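Local coordinates for protein arabinogalactan endo-1,4-beta-galactosidase (Ignisphaera aggregans, PDB 7OSK) that probably hydrolyses internal beta-1,4-galactosidic links of arabinogalactan, this chain holding the calcium-binding, family 53 catalytic domain of a longer glycosidase, at residues E292-D300 / G319-F330. Numbering follows the deposited sequence.
Sequences ETAYAWTLD and GYKASIQGQASF
With CG anti to the backbone N (chi1 159°), the Phe330 ring is carried to Tyr295, its CD2 lying 3.6 Å from Tyr295 CB; Tyr295, its own CG roughly anti, sends its ring obliquely beside that of Phe330, the planes 42° apart. This is TIM-barrel packing: the chain leaving strand 287-293, the seventh of eight parallel strands, lies on the start of helix 324-342, which leads to the eighth. Farther along, Tyr295 CE2 rests 3.8 Å from Tyr320 CB, so the tyrosine spans from the helix to the loop before it. Thr293 OG1 meets the edge of the Phe330 ring in plane while hydrogen-bonded to Phe262 O. Gln327, extended beyond CG, runs alongside Trp297, and its NE2 gives Tyr295 O a weak bond of 3.3 Å, bent to 135° at the hydrogen. In this buried amide NE2 is also hydrogen-bonded to Tyr351 OH, and OE1 to Ser387 OG. A leucine at Gln327 would probably leave Tyr295 O without this donor and both hydroxyls without their amide partner. Trp297 NE1 is hydrogen-bonded to Glu373 O, linking the contact to a residue of the calcium site. Ser323 N-caps the helix, its OG accepting from Gly326 N at 2.9 Å, while its CA sits 3.2 Å from Trp297 O.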
loop_
_atom_site.group_PDB
_atom_site.type_symbol
_atom_site.label_atom_id
_atom_site.label_comp_id
_atom_site.label_asym_id
_atom_site.label_seq_id
_atom_site.Cartn_x
_atom_site.Cartn_y
_atom_site.Cartn_z
ATOM N N GLU A 292 1.106 0.304 -4.362
ATOM C CA GLU A 292 -0.092 1.131 -4.416
ATOM C C GLU A 292 -0.497 1.429 -5.850
ATOM O O GLU A 292 0.335 1.764 -6.690
ATOM C CB GLU A 292 0.119 2.443 -3.655
ATOM C CG GLU A 292 0.311 2.275 -2.153
ATOM C CD GLU A 292 0.400 3.605 -1.417
ATOM O OE1 GLU A 292 0.181 4.660 -2.055
ATOM O OE2 GLU A 292 0.687 3.592 -0.200
ATOM N N THR A 293 -1.791 1.303 -6.116
ATOM C CA THR A 293 -2.358 1.669 -7.403
ATOM C C THR A 293 -3.871 1.728 -7.265
ATOM O O THR A 293 -4.448 1.051 -6.412
ATOM C CB THR A 293 -1.963 0.674 -8.513
ATOM O OG1 THR A 293 -2.469 1.134 -9.771
ATOM C CG2 THR A 293 -2.511 -0.716 -8.227
ATOM N N ALA A 294 -4.515 2.544 -8.091
ATOM C CA ALA A 294 -5.965 2.666 -8.044
ATOM C C ALA A 294 -6.497 3.395 -9.263
ATOM O O ALA A 294 -5.747 4.047 -9.986
ATOM C CB ALA A 294 -6.395 3.386 -6.778
ATOM N N TYR A 295 -7.800 3.276 -9.485
ATOM C CA TYR A 295 -8.467 4.028 -10.537
ATOM C C TYR A 295 -9.923 4.262 -10.166
ATOM O O TYR A 295 -10.440 3.642 -9.235
ATOM C CB TYR A 295 -8.376 3.301 -11.877
ATOM C CG TYR A 295 -8.402 4.245 -13.052
ATOM C CD1 TYR A 295 -7.276 4.980 -13.396
ATOM C CD2 TYR A 295 -9.552 4.416 -13.806
ATOM C CE1 TYR A 295 -7.291 5.851 -14.461
ATOM C CE2 TYR A 295 -9.579 5.288 -14.878
ATOM C CZ TYR A 295 -8.443 6.005 -15.200
ATOM O OH TYR A 295 -8.450 6.877 -16.264
ATOM N N ALA A 296 -10.574 5.157 -10.901
ATOM C CA ALA A 296 -11.942 5.546 -10.594
ATOM C C ALA A 296 -12.959 4.649 -11.291
ATOM O O ALA A 296 -12.894 4.447 -12.503
ATOM C CB ALA A 296 -12.171 6.995 -10.981
ATOM N N TRP A 297 -13.894 4.109 -10.512
ATOM C CA TRP A 297 -15.021 3.363 -11.062
ATOM C C TRP A 297 -16.182 4.310 -11.356
ATOM O O TRP A 297 -17.176 3.918 -11.971
ATOM C CB TRP A 297 -15.463 2.253 -10.101
ATOM C CG TRP A 297 -15.889 2.745 -8.739
ATOM C CD1 TRP A 297 -15.081 2.995 -7.669
ATOM C CD2 TRP A 297 -17.224 3.038 -8.307
ATOM N NE1 TRP A 297 -15.828 3.430 -6.601
ATOM C CE2 TRP A 297 -17.146 3.466 -6.967
ATOM C CE3 TRP A 297 -18.476 2.984 -8.925
ATOM C CZ2 TRP A 297 -18.271 3.836 -6.235
ATOM C CZ3 TRP A 297 -19.591 3.352 -8.196
ATOM C CH2 TRP A 297 -19.481 3.773 -6.865
ATOM N N THR A 298 -16.046 5.558 -10.914
ATOM C CA THR A 298 -17.037 6.596 -11.179
ATOM C C THR A 298 -16.428 7.968 -10.915
ATOM O O THR A 298 -15.323 8.069 -10.390
ATOM C CB THR A 298 -18.299 6.425 -10.312
ATOM O OG1 THR A 298 -19.226 7.481 -10.595
ATOM C CG2 THR A 298 -17.944 6.453 -8.833
ATOM N N LEU A 299 -17.161 9.017 -11.271
ATOM C CA LEU A 299 -16.693 10.384 -11.082
ATOM C C LEU A 299 -17.563 11.106 -10.059
ATOM O O LEU A 299 -17.239 12.211 -9.622
ATOM C CB LEU A 299 -16.700 11.132 -12.421
ATOM C CG LEU A 299 -15.493 11.968 -12.872
ATOM C CD1 LEU A 299 -14.160 11.467 -12.331
ATOM C CD2 LEU A 299 -15.452 11.989 -14.393
ATOM N N ASP A 300 -18.665 10.472 -9.674
ATOM C CA ASP A 300 -19.592 11.061 -8.718
ATOM C C ASP A 300 -19.000 11.140 -7.308
ATOM O O ASP A 300 -17.959 10.548 -7.023
ATOM C CB ASP A 300 -20.899 10.264 -8.695
ATOM C CG ASP A 300 -21.819 10.619 -9.848
ATOM O OD1 ASP A 300 -21.323 11.115 -10.881
ATOM O OD2 ASP A 300 -23.042 10.404 -9.720
ATOM N N GLY A 319 -5.738 7.100 -19.207
ATOM C CA GLY A 319 -5.896 6.338 -20.433
ATOM C C GLY A 319 -7.118 5.441 -20.392
ATOM O O GLY A 319 -7.599 4.988 -21.431
ATOM N N TYR A 320 -7.617 5.182 -19.186
ATOM C CA TYR A 320 -8.838 4.410 -19.002
ATOM C C TYR A 320 -9.970 5.340 -18.599
ATOM O O TYR A 320 -9.736 6.428 -18.074
ATOM C CB TYR A 320 -8.632 3.315 -17.953
ATOM C CG TYR A 320 -7.671 2.239 -18.405
ATOM C CD1 TYR A 320 -6.304 2.469 -18.418
ATOM C CD2 TYR A 320 -8.132 1.000 -18.836
ATOM C CE1 TYR A 320 -5.420 1.495 -18.838
ATOM C CE2 TYR A 320 -7.253 0.019 -19.256
ATOM C CZ TYR A 320 -5.899 0.274 -19.256
ATOM O OH TYR A 320 -5.016 -0.694 -19.674
ATOM N N LYS A 321 -11.197 4.911 -18.859
ATOM C CA LYS A 321 -12.369 5.723 -18.577
ATOM C C LYS A 321 -12.877 5.391 -17.170
ATOM O O LYS A 321 -12.658 4.288 -16.670
ATOM C CB LYS A 321 -13.434 5.490 -19.658
ATOM C CG LYS A 321 -14.567 4.559 -19.283
ATOM C CD LYS A 321 -15.714 5.341 -18.663
ATOM C CE LYS A 321 -16.867 5.530 -19.637
ATOM N NZ LYS A 321 -17.258 6.960 -19.767
ATOM N N ALA A 322 -13.539 6.349 -16.528
ATOM C CA ALA A 322 -13.938 6.197 -15.129
ATOM C C ALA A 322 -15.260 5.446 -14.972
ATOM O O ALA A 322 -16.266 6.027 -14.573
ATOM C CB ALA A 322 -14.033 7.562 -14.462
ATOM N N SER A 323 -15.246 4.156 -15.294
ATOM C CA SER A 323 -16.394 3.284 -15.059
ATOM C C SER A 323 -15.937 2.040 -14.318
ATOM O O SER A 323 -14.739 1.817 -14.149
ATOM C CB SER A 323 -17.069 2.887 -16.371
ATOM O OG SER A 323 -16.161 2.199 -17.216
ATOM N N ILE A 324 -16.889 1.219 -13.891
ATOM C CA ILE A 324 -16.556 -0.018 -13.203
ATOM C C ILE A 324 -15.775 -0.926 -14.148
ATOM O O ILE A 324 -14.832 -1.599 -13.738
ATOM C CB ILE A 324 -17.816 -0.738 -12.687
ATOM C CG1 ILE A 324 -18.621 0.204 -11.782
ATOM C CG2 ILE A 324 -17.428 -2.015 -11.946
ATOM C CD1 ILE A 324 -19.866 -0.411 -11.164
ATOM N N GLN A 325 -16.172 -0.931 -15.417
ATOM C CA GLN A 325 -15.445 -1.664 -16.450
ATOM C C GLN A 325 -14.062 -1.058 -16.670
ATOM O O GLN A 325 -13.071 -1.777 -16.804
ATOM C CB GLN A 325 -16.229 -1.663 -17.766
ATOM C CG GLN A 325 -15.556 -2.424 -18.902
ATOM C CD GLN A 325 -15.542 -3.920 -18.671
ATOM O OE1 GLN A 325 -16.559 -4.594 -18.839
ATOM N NE2 GLN A 325 -14.387 -4.450 -18.283
ATOM N N GLY A 326 -14.007 0.269 -16.722
ATOM C CA GLY A 326 -12.760 0.973 -16.957
ATOM C C GLY A 326 -11.770 0.750 -15.835
ATOM O O GLY A 326 -10.560 0.711 -16.061
ATOM N N GLN A 327 -12.289 0.607 -14.619
ATOM C CA GLN A 327 -11.464 0.309 -13.456
ATOM C C GLN A 327 -10.886 -1.095 -13.576
ATOM O O GLN A 327 -9.692 -1.309 -13.379
ATOM C CB GLN A 327 -12.283 0.436 -12.167
ATOM C CG GLN A 327 -11.503 0.120 -10.890
ATOM C CD GLN A 327 -12.382 0.077 -9.653
ATOM O OE1 GLN A 327 -13.434 -0.564 -9.643
ATOM N NE2 GLN A 327 -11.952 0.761 -8.599
ATOM N N ALA A 328 -11.751 -2.047 -13.906
ATOM C CA ALA A 328 -11.357 -3.445 -14.008
ATOM C C ALA A 328 -10.374 -3.652 -15.155
ATOM O O ALA A 328 -9.408 -4.407 -15.027
ATOM C CB ALA A 328 -12.582 -4.325 -14.195
ATOM N N SER A 329 -10.626 -2.980 -16.274
ATOM C CA SER A 329 -9.755 -3.080 -17.440
ATOM C C SER A 329 -8.341 -2.639 -17.087
ATOM O O SER A 329 -7.362 -3.257 -17.506
ATOM C CB SER A 329 -10.297 -2.235 -18.594
ATOM O OG SER A 329 -11.573 -2.690 -19.006
ATOM N N PHE A 330 -8.240 -1.567 -16.308
ATOM C CA PHE A 330 -6.944 -1.059 -15.880
ATOM C C PHE A 330 -6.205 -2.060 -14.994
ATOM O O PHE A 330 -5.011 -2.295 -15.184
ATOM C CB PHE A 330 -7.108 0.267 -15.136
ATOM C CG PHE A 330 -5.950 0.599 -14.242
ATOM C CD1 PHE A 330 -4.696 0.849 -14.776
ATOM C CD2 PHE A 330 -6.111 0.659 -12.870
ATOM C CE1 PHE A 330 -3.625 1.150 -13.956
ATOM C CE2 PHE A 330 -5.044 0.963 -12.044
ATOM C CZ PHE A 330 -3.800 1.208 -12.590
#